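Local atomic coordinates of hydrogenase maturation factor (Thermoanaerobacter tengcongensis, PDB entry 3VTI), a protein that probably transfers the carbamoyl group of carbamoyl phosphate, using ATP, to the C-terminal cysteine of HypE during [NiFe] hydrogenase maturation. Residues I134-C139 with H175-H180; A211-K216 with E320-I325; I504-T509 with G702-R707. All coordinates share one frame; numbering follows the deposited sequence.

Contact 1 (I134-C139 with H175-H180); sequences INCTNC and HDRRFH. With ZN (zinc ion), chain E.
R177, in the second HypF finger, donates its NE-H to a zinc-bound sulfur of the first finger, C136 SG. The NE to SG distance is 3.2 Å, and the sulfur stands 20° out of the guanidinium plane. SG binds the zinc ion at 2.3 Å and also accepts a hydrogen bond from N138 N within the turn C136-C139. C139 SG is another ligand, and C114 and C117 complete the Cys4 site. A bend at chi3 (72°) turns the R177 chain so that NE reaches the sulfur. The R177 backbone helps too: T137 N donates to R177 O at 3.0 Å.

R178 grips the residue before the cysteine. Its NH1 donates to N135 O at 3.2 Å. The oxygen lies in the guanidinium plane, but the nitrogen sits 50° above the carbonyl plane. R178 CG packs on C136 CA at 3.7 Å. Its NH2 forms a salt bridge with E120 of helix 115-121. D176 OD1 accepts a hydrogen bond from R178 N, an Asx turn within the type I turn D176-F179. A positive group and an amide N-H on one zinc-bound sulfur would probably draw off some of its charge and help keep it deprotonated.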
# COMPACT_ATOMS: atom_id res chain seq x y z
N ILE A 134 26.00 68.65 -20.06
CA ILE A 134 27.13 69.33 -19.45
C ILE A 134 27.61 68.55 -18.22
O ILE A 134 26.81 68.10 -17.40
CB ILE A 134 26.78 70.81 -19.11
CG1 ILE A 134 28.04 71.61 -18.77
CG2 ILE A 134 25.73 70.89 -18.00
CD1 ILE A 134 27.77 73.10 -18.54
N ASN A 135 28.92 68.38 -18.13
CA ASN A 135 29.56 67.72 -16.99
C ASN A 135 31.02 68.16 -16.91
O ASN A 135 31.53 68.79 -17.84
CB ASN A 135 29.48 66.20 -17.13
CG ASN A 135 30.18 65.69 -18.37
OD1 ASN A 135 29.55 65.49 -19.41
ND2 ASN A 135 31.50 65.51 -18.28
N CYS A 136 31.67 67.83 -15.79
CA CYS A 136 33.09 68.12 -15.62
C CYS A 136 33.73 67.02 -14.77
O CYS A 136 33.10 66.00 -14.51
CB CYS A 136 33.31 69.50 -14.99
SG CYS A 136 32.80 69.64 -13.27
N THR A 137 34.98 67.23 -14.35
CA THR A 137 35.69 66.26 -13.52
C THR A 137 34.98 65.98 -12.19
O THR A 137 35.17 64.92 -11.59
CB THR A 137 37.17 66.67 -13.29
OG1 THR A 137 37.88 65.57 -12.72
CG2 THR A 137 37.28 67.86 -12.33
N ASN A 138 34.13 66.92 -11.75
CA ASN A 138 33.47 66.85 -10.44
C ASN A 138 31.97 66.44 -10.46
O ASN A 138 31.35 66.34 -9.40
CB ASN A 138 33.65 68.19 -9.70
CG ASN A 138 35.11 68.51 -9.41
OD1 ASN A 138 35.91 67.61 -9.15
ND2 ASN A 138 35.46 69.80 -9.44
N CYS A 139 31.40 66.22 -11.64
CA CYS A 139 30.01 65.80 -11.73
C CYS A 139 29.73 64.96 -12.96
O CYS A 139 30.63 64.69 -13.76
CB CYS A 139 29.07 67.02 -11.70
SG CYS A 139 29.04 68.05 -13.19
N HIS A 175 45.05 72.07 -15.81
CA HIS A 175 44.46 73.11 -14.94
C HIS A 175 42.98 73.40 -15.25
O HIS A 175 42.38 74.29 -14.63
CB HIS A 175 45.26 74.42 -14.99
CG HIS A 175 46.61 74.35 -14.33
ND1 HIS A 175 46.97 73.34 -13.46
CD2 HIS A 175 47.67 75.20 -14.40
CE1 HIS A 175 48.21 73.55 -13.04
NE2 HIS A 175 48.65 74.67 -13.59
N ASP A 176 42.40 72.66 -16.19
CA ASP A 176 40.98 72.82 -16.54
C ASP A 176 40.08 71.94 -15.66
O ASP A 176 40.47 70.83 -15.27
CB ASP A 176 40.75 72.52 -18.03
CG ASP A 176 39.40 73.04 -18.55
OD1 ASP A 176 38.37 72.37 -18.33
OD2 ASP A 176 39.38 74.11 -19.19
N ARG A 177 38.89 72.43 -15.35
CA ARG A 177 37.92 71.68 -14.55
C ARG A 177 37.36 70.47 -15.31
O ARG A 177 36.63 69.65 -14.75
CB ARG A 177 36.79 72.59 -14.07
CG ARG A 177 36.15 72.13 -12.76
CD ARG A 177 34.93 72.94 -12.41
NE ARG A 177 33.78 72.66 -13.27
CZ ARG A 177 33.40 73.42 -14.30
NH1 ARG A 177 34.08 74.51 -14.61
NH2 ARG A 177 32.32 73.08 -15.01
N ARG A 178 37.71 70.37 -16.59
CA ARG A 178 37.34 69.21 -17.40
C ARG A 178 38.54 68.33 -17.79
O ARG A 178 38.43 67.48 -18.68
CB ARG A 178 36.51 69.63 -18.62
CG ARG A 178 35.03 69.78 -18.27
CD ARG A 178 34.21 70.43 -19.36
NE ARG A 178 34.17 71.87 -19.16
CZ ARG A 178 33.19 72.53 -18.54
NH1 ARG A 178 32.13 71.90 -18.04
NH2 ARG A 178 33.28 73.84 -18.42
N PHE A 179 39.68 68.52 -17.11
CA PHE A 179 40.85 67.66 -17.26
C PHE A 179 40.50 66.20 -16.95
O PHE A 179 40.07 65.89 -15.83
CB PHE A 179 42.00 68.14 -16.36
CG PHE A 179 43.19 67.19 -16.31
CD1 PHE A 179 43.57 66.59 -15.11
CD2 PHE A 179 43.93 66.90 -17.47
CE1 PHE A 179 44.67 65.72 -15.05
CE2 PHE A 179 45.03 66.03 -17.42
CZ PHE A 179 45.40 65.44 -16.21
N HIS A 180 40.70 65.34 -17.94
CA HIS A 180 40.34 63.91 -17.86
C HIS A 180 38.87 63.63 -17.50
O HIS A 180 38.53 62.55 -17.00
CB HIS A 180 41.29 63.12 -16.95
CG HIS A 180 42.66 62.92 -17.53
ND1 HIS A 180 42.90 62.89 -18.89
CD2 HIS A 180 43.85 62.69 -16.93
CE1 HIS A 180 44.19 62.68 -19.10
NE2 HIS A 180 44.79 62.56 -17.93
ZN ZN E . 30.50 69.77 -13.06

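Contact 2 (A211-K216 with E320-I325); sequences ALKEGK and EIDFPI
The F323 ring meets helix 204-213 with its edge. L212 CB lies near the ring plane, 3.9 Å from F323 CZ, and K213 CD lies near it too, 3.9 Å from F323 CE2. I321 CB covers one face of the ring, 3.8 Å above the plane and away from the ring centre. The helix ends here in a Schellman motif, with G215 at positive phi. Residues 320-325 lead into strand 325-329 of the ten-stranded mixed sheet of this domain. Both segments belong to the YrdC-like (telomere recombination) domain, and the contact seats the helix end against the loop before that strand.

L212 is the apolar centre. Its CB rests at the ring edge while CD1 reaches past it to I325 CG2 at 4.1 Å, the two side chains crossing at about a right angle. CD1 also comes within 4.4 Å of I321 CD1. These side chains are buried, and A209 of the same helix touches I321 as well. With an alanine in place of F323, L212 CB and K213 CD would probably lose the ring edge they rest on, opening a gap between the helix end and the loop.

K213 marks the exposed side. Its chain bends at chi2 (99°) and chi3 (75°), so CD passes the ring edge and the chain then turns NZ to the loop. NZ lies 2.8 Å from E320 O. D322 OD1 is 4.3 Å from NZ, too far for a salt bridge, though its opposite charge would probably still favour the amine there. R257 donates to I321 O. The Schellman turn is closed by two backbone bonds, G215 N to L212 O and K216 N to A211 O, the latter 3.0 Å long.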
# COMPACT_ATOMS: atom_id res chain seq x y z
N ALA A 211 3.76 69.07 -22.56
CA ALA A 211 3.08 67.80 -22.35
C ALA A 211 2.65 67.62 -20.90
O ALA A 211 1.54 67.15 -20.62
CB ALA A 211 3.98 66.65 -22.79
N LEU A 212 3.53 68.00 -19.98
CA LEU A 212 3.21 67.99 -18.56
C LEU A 212 2.03 68.93 -18.27
O LEU A 212 1.07 68.56 -17.59
CB LEU A 212 4.44 68.34 -17.73
CG LEU A 212 5.64 67.37 -17.75
CD1 LEU A 212 6.86 67.99 -17.11
CD2 LEU A 212 5.32 66.00 -17.09
N LYS A 213 2.11 70.14 -18.83
CA LYS A 213 1.10 71.18 -18.63
C LYS A 213 -0.28 70.71 -19.06
O LYS A 213 -1.29 71.14 -18.50
CB LYS A 213 1.49 72.43 -19.42
CG LYS A 213 1.04 73.75 -18.78
CD LYS A 213 2.18 74.42 -18.01
CE LYS A 213 3.22 75.08 -18.95
NZ LYS A 213 4.50 75.34 -18.22
N GLU A 214 -0.31 69.84 -20.07
CA GLU A 214 -1.56 69.31 -20.64
C GLU A 214 -2.08 68.07 -19.90
O GLU A 214 -3.14 67.55 -20.24
CB GLU A 214 -1.36 68.95 -22.11
CG GLU A 214 -1.12 70.12 -23.02
CD GLU A 214 -0.72 69.70 -24.41
OE1 GLU A 214 -1.08 70.42 -25.37
OE2 GLU A 214 -0.05 68.65 -24.55
N GLY A 215 -1.33 67.60 -18.91
CA GLY A 215 -1.75 66.47 -18.09
C GLY A 215 -1.41 65.11 -18.70
O GLY A 215 -2.12 64.14 -18.47
N LYS A 216 -0.32 65.07 -19.46
CA LYS A 216 0.12 63.83 -20.11
C LYS A 216 1.28 63.21 -19.34
O LYS A 216 1.96 63.89 -18.56
CB LYS A 216 0.56 64.12 -21.55
CG LYS A 216 -0.54 64.67 -22.46
CD LYS A 216 -0.17 64.48 -23.93
CE LYS A 216 -1.24 65.06 -24.89
NZ LYS A 216 -2.62 64.54 -24.58
N GLU A 320 10.79 76.00 -17.16
CA GLU A 320 9.66 75.99 -18.11
C GLU A 320 8.33 75.60 -17.47
O GLU A 320 7.28 75.68 -18.09
CB GLU A 320 9.96 75.04 -19.28
CG GLU A 320 11.24 75.33 -20.06
CD GLU A 320 11.20 76.67 -20.77
OE1 GLU A 320 10.13 77.05 -21.28
OE2 GLU A 320 12.26 77.34 -20.81
N ILE A 321 8.39 75.14 -16.22
CA ILE A 321 7.20 74.72 -15.46
C ILE A 321 7.23 75.35 -14.08
O ILE A 321 8.28 75.77 -13.61
CB ILE A 321 7.08 73.16 -15.35
CG1 ILE A 321 8.31 72.54 -14.67
CG2 ILE A 321 6.84 72.52 -16.71
CD1 ILE A 321 8.16 71.05 -14.30
N ASP A 322 6.07 75.42 -13.44
CA ASP A 322 5.95 76.07 -12.13
C ASP A 322 5.22 75.18 -11.12
O ASP A 322 4.57 75.69 -10.20
CB ASP A 322 5.19 77.38 -12.29
CG ASP A 322 3.90 77.21 -13.07
OD1 ASP A 322 3.97 77.07 -14.31
OD2 ASP A 322 2.82 77.21 -12.43
N PHE A 323 5.33 73.86 -11.30
CA PHE A 323 4.67 72.89 -10.44
C PHE A 323 5.63 71.73 -10.15
O PHE A 323 6.52 71.46 -10.96
CB PHE A 323 3.37 72.37 -11.07
CG PHE A 323 3.52 71.94 -12.50
CD1 PHE A 323 4.06 70.70 -12.83
CD2 PHE A 323 3.14 72.79 -13.54
CE1 PHE A 323 4.22 70.31 -14.15
CE2 PHE A 323 3.30 72.42 -14.87
CZ PHE A 323 3.84 71.17 -15.18
N PRO A 324 5.46 71.06 -9.00
CA PRO A 324 6.24 69.85 -8.72
C PRO A 324 5.82 68.75 -9.67
O PRO A 324 4.69 68.77 -10.17
CB PRO A 324 5.83 69.48 -7.29
CG PRO A 324 5.25 70.71 -6.71
CD PRO A 324 4.63 71.45 -7.84
N ILE A 325 6.71 67.80 -9.92
CA ILE A 325 6.38 66.66 -10.78
C ILE A 325 6.61 65.32 -10.11
O ILE A 325 7.60 65.12 -9.43
CB ILE A 325 7.12 66.69 -12.15
CG1 ILE A 325 8.65 66.79 -11.98
CG2 ILE A 325 6.59 67.80 -13.04
CD1 ILE A 325 9.43 66.67 -13.30

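Contact 3 (I504-T509 with G702-R707). With FE (Fe (III) ion), chain G.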
# COMPACT_ATOMS: atom_id res chain seq x y z
N ILE A 504 17.97 42.51 17.65
CA ILE A 504 16.52 42.61 17.52
C ILE A 504 16.15 42.69 16.04
O ILE A 504 16.28 43.73 15.40
CB ILE A 504 15.94 43.77 18.38
CG1 ILE A 504 16.38 43.60 19.85
CG2 ILE A 504 14.42 43.84 18.27
CD1 ILE A 504 16.12 44.78 20.78
N ALA A 505 15.71 41.56 15.51
CA ALA A 505 15.40 41.41 14.10
C ALA A 505 13.89 41.33 13.86
O ALA A 505 13.28 40.26 13.99
CB ALA A 505 16.10 40.20 13.52
N TYR A 506 13.30 42.48 13.52
CA TYR A 506 11.87 42.61 13.24
C TYR A 506 11.62 42.93 11.77
O TYR A 506 12.08 43.96 11.26
CB TYR A 506 11.23 43.71 14.09
CG TYR A 506 11.15 43.47 15.58
CD1 TYR A 506 11.45 42.24 16.14
CD2 TYR A 506 10.73 44.50 16.43
CE1 TYR A 506 11.36 42.03 17.52
CE2 TYR A 506 10.63 44.30 17.81
CZ TYR A 506 10.95 43.07 18.34
OH TYR A 506 10.85 42.90 19.69
N ASP A 507 10.88 42.05 11.10
CA ASP A 507 10.44 42.28 9.73
C ASP A 507 9.23 41.40 9.39
O ASP A 507 8.57 40.88 10.29
CB ASP A 507 11.59 42.10 8.72
CG ASP A 507 12.08 40.66 8.60
OD1 ASP A 507 11.54 39.75 9.26
OD2 ASP A 507 13.01 40.43 7.81
N GLY A 508 8.96 41.26 8.10
CA GLY A 508 7.82 40.48 7.65
C GLY A 508 8.10 38.99 7.66
O GLY A 508 7.37 38.23 8.29
N THR A 509 9.15 38.57 6.98
CA THR A 509 9.36 37.15 6.77
C THR A 509 10.78 36.82 6.39
O THR A 509 11.49 37.63 5.82
CB THR A 509 8.39 36.60 5.71
OG1 THR A 509 8.70 35.22 5.45
CG2 THR A 509 8.52 37.38 4.42
N GLY A 702 13.30 45.04 8.21
CA GLY A 702 12.41 46.02 7.59
C GLY A 702 11.48 46.80 8.49
O GLY A 702 11.17 47.95 8.18
N SER A 703 11.05 46.20 9.61
CA SER A 703 10.12 46.87 10.53
C SER A 703 10.67 48.19 11.05
O SER A 703 9.91 49.10 11.40
CB SER A 703 9.76 45.98 11.72
OG SER A 703 9.03 44.84 11.31
N PHE A 704 12.00 48.30 11.09
CA PHE A 704 12.65 49.50 11.57
C PHE A 704 12.70 50.64 10.55
O PHE A 704 13.31 51.68 10.80
CB PHE A 704 14.00 49.16 12.18
CG PHE A 704 13.89 48.41 13.48
CD1 PHE A 704 13.31 49.00 14.60
CD2 PHE A 704 14.34 47.10 13.59
CE1 PHE A 704 13.19 48.30 15.80
CE2 PHE A 704 14.22 46.40 14.77
CZ PHE A 704 13.64 47.00 15.88
N GLN A 705 12.04 50.45 9.42
CA GLN A 705 11.75 51.55 8.49
C GLN A 705 10.71 52.46 9.13
O GLN A 705 10.50 53.59 8.67
CB GLN A 705 11.25 51.02 7.15
CG GLN A 705 12.35 50.49 6.26
CD GLN A 705 11.83 49.68 5.09
OE1 GLN A 705 11.38 48.55 5.26
NE2 GLN A 705 11.88 50.24 3.90
N ASN A 706 10.05 51.94 10.17
CA ASN A 706 9.06 52.66 10.95
C ASN A 706 9.79 53.64 11.84
O ASN A 706 10.52 53.23 12.75
CB ASN A 706 8.23 51.66 11.79
CG ASN A 706 7.12 52.32 12.61
OD1 ASN A 706 7.38 53.17 13.46
ND2 ASN A 706 5.90 51.89 12.38
N ARG A 707 9.61 54.93 11.58
CA ARG A 707 10.37 55.97 12.30
C ARG A 707 10.11 55.96 13.79
O ARG A 707 11.04 56.10 14.58
CB ARG A 707 10.10 57.37 11.75
CG ARG A 707 10.48 57.53 10.29
CD ARG A 707 9.90 58.80 9.73
NE ARG A 707 10.94 59.80 9.54
CZ ARG A 707 11.37 60.21 8.35
NH1 ARG A 707 10.85 59.72 7.23
NH2 ARG A 707 12.32 61.13 8.30
FE FE G . 14.09 40.74 6.08
O HOH W 1 12.36 40.29 4.73
O HOH W 2 13.06 42.94 6.05
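This contact forms part of the mononuclear iron site of the Kae1-like domain, a member of the actin-like ATPase clan. D507 OD2 binds the Fe(III) ion at 2.1 Å. H483, H487, D734 and two waters are the other ligands. Residues 702-707 reach the metal through one of these waters: G702 N donates to it at 3.0 Å. The other water donates to T509 O. D507 CG sits between its backbone N and carbonyl carbon (chi1 68°), which turns OD2 to the iron. OD1 is hydrogen-bonded to H484, a second-shell residue that helps fix the turn of the carboxylate.

One backbone bond ties the segments beside the site. S703 N donates to Y506 O at 3.0 Å, tilted 32° from the carbonyl plane. The side chains meet next to this bond, with Y506 CB 3.6 Å from S703 CB. The F704 side chain reaches obliquely across to the strand. Its ring edge faces I504 O, with CE2 at 3.4 Å from that oxygen. Its CZ packs on I504 CG2 at 4.0 Å. The F704 and Y506 rings are nearly parallel, 11° apart, but strongly offset, with little ring over ring; their centroids are 5.7 Å apart. The Y506 hydroxyl is hydrogen-bonded to T681 OG1.

Strand 501-506 runs between strands 520-525 and 696-700. Helix 666-692 packs on Y506 through V677 and F680. The short 3-10 turn 702-705 follows strand 696-700, and N706 then N-caps helix 707-718 through L709 N.

Overall arrangement
The three contacts follow one another along the chain, each closing before the next opens. Their centres are far apart: about 32 Å between contacts 1 and 2, 37 Å between 2 and 3, and 43 Å between 1 and 3. None touches another. Contact 1 joins the two zinc fingers. Contact 2 lies in the YrdC-like domain, between the C-terminal end of helix 204-213 and the loop leading into strand 325-329. Contact 3 lies in the Kae1-like domain, where the end of strand 501-506 meets the turn that follows its parallel neighbour 696-700. Contacts 1 and 3 are on opposite sides of the chain's centre. The zinc and iron sites thus belong to separate modules of one chain.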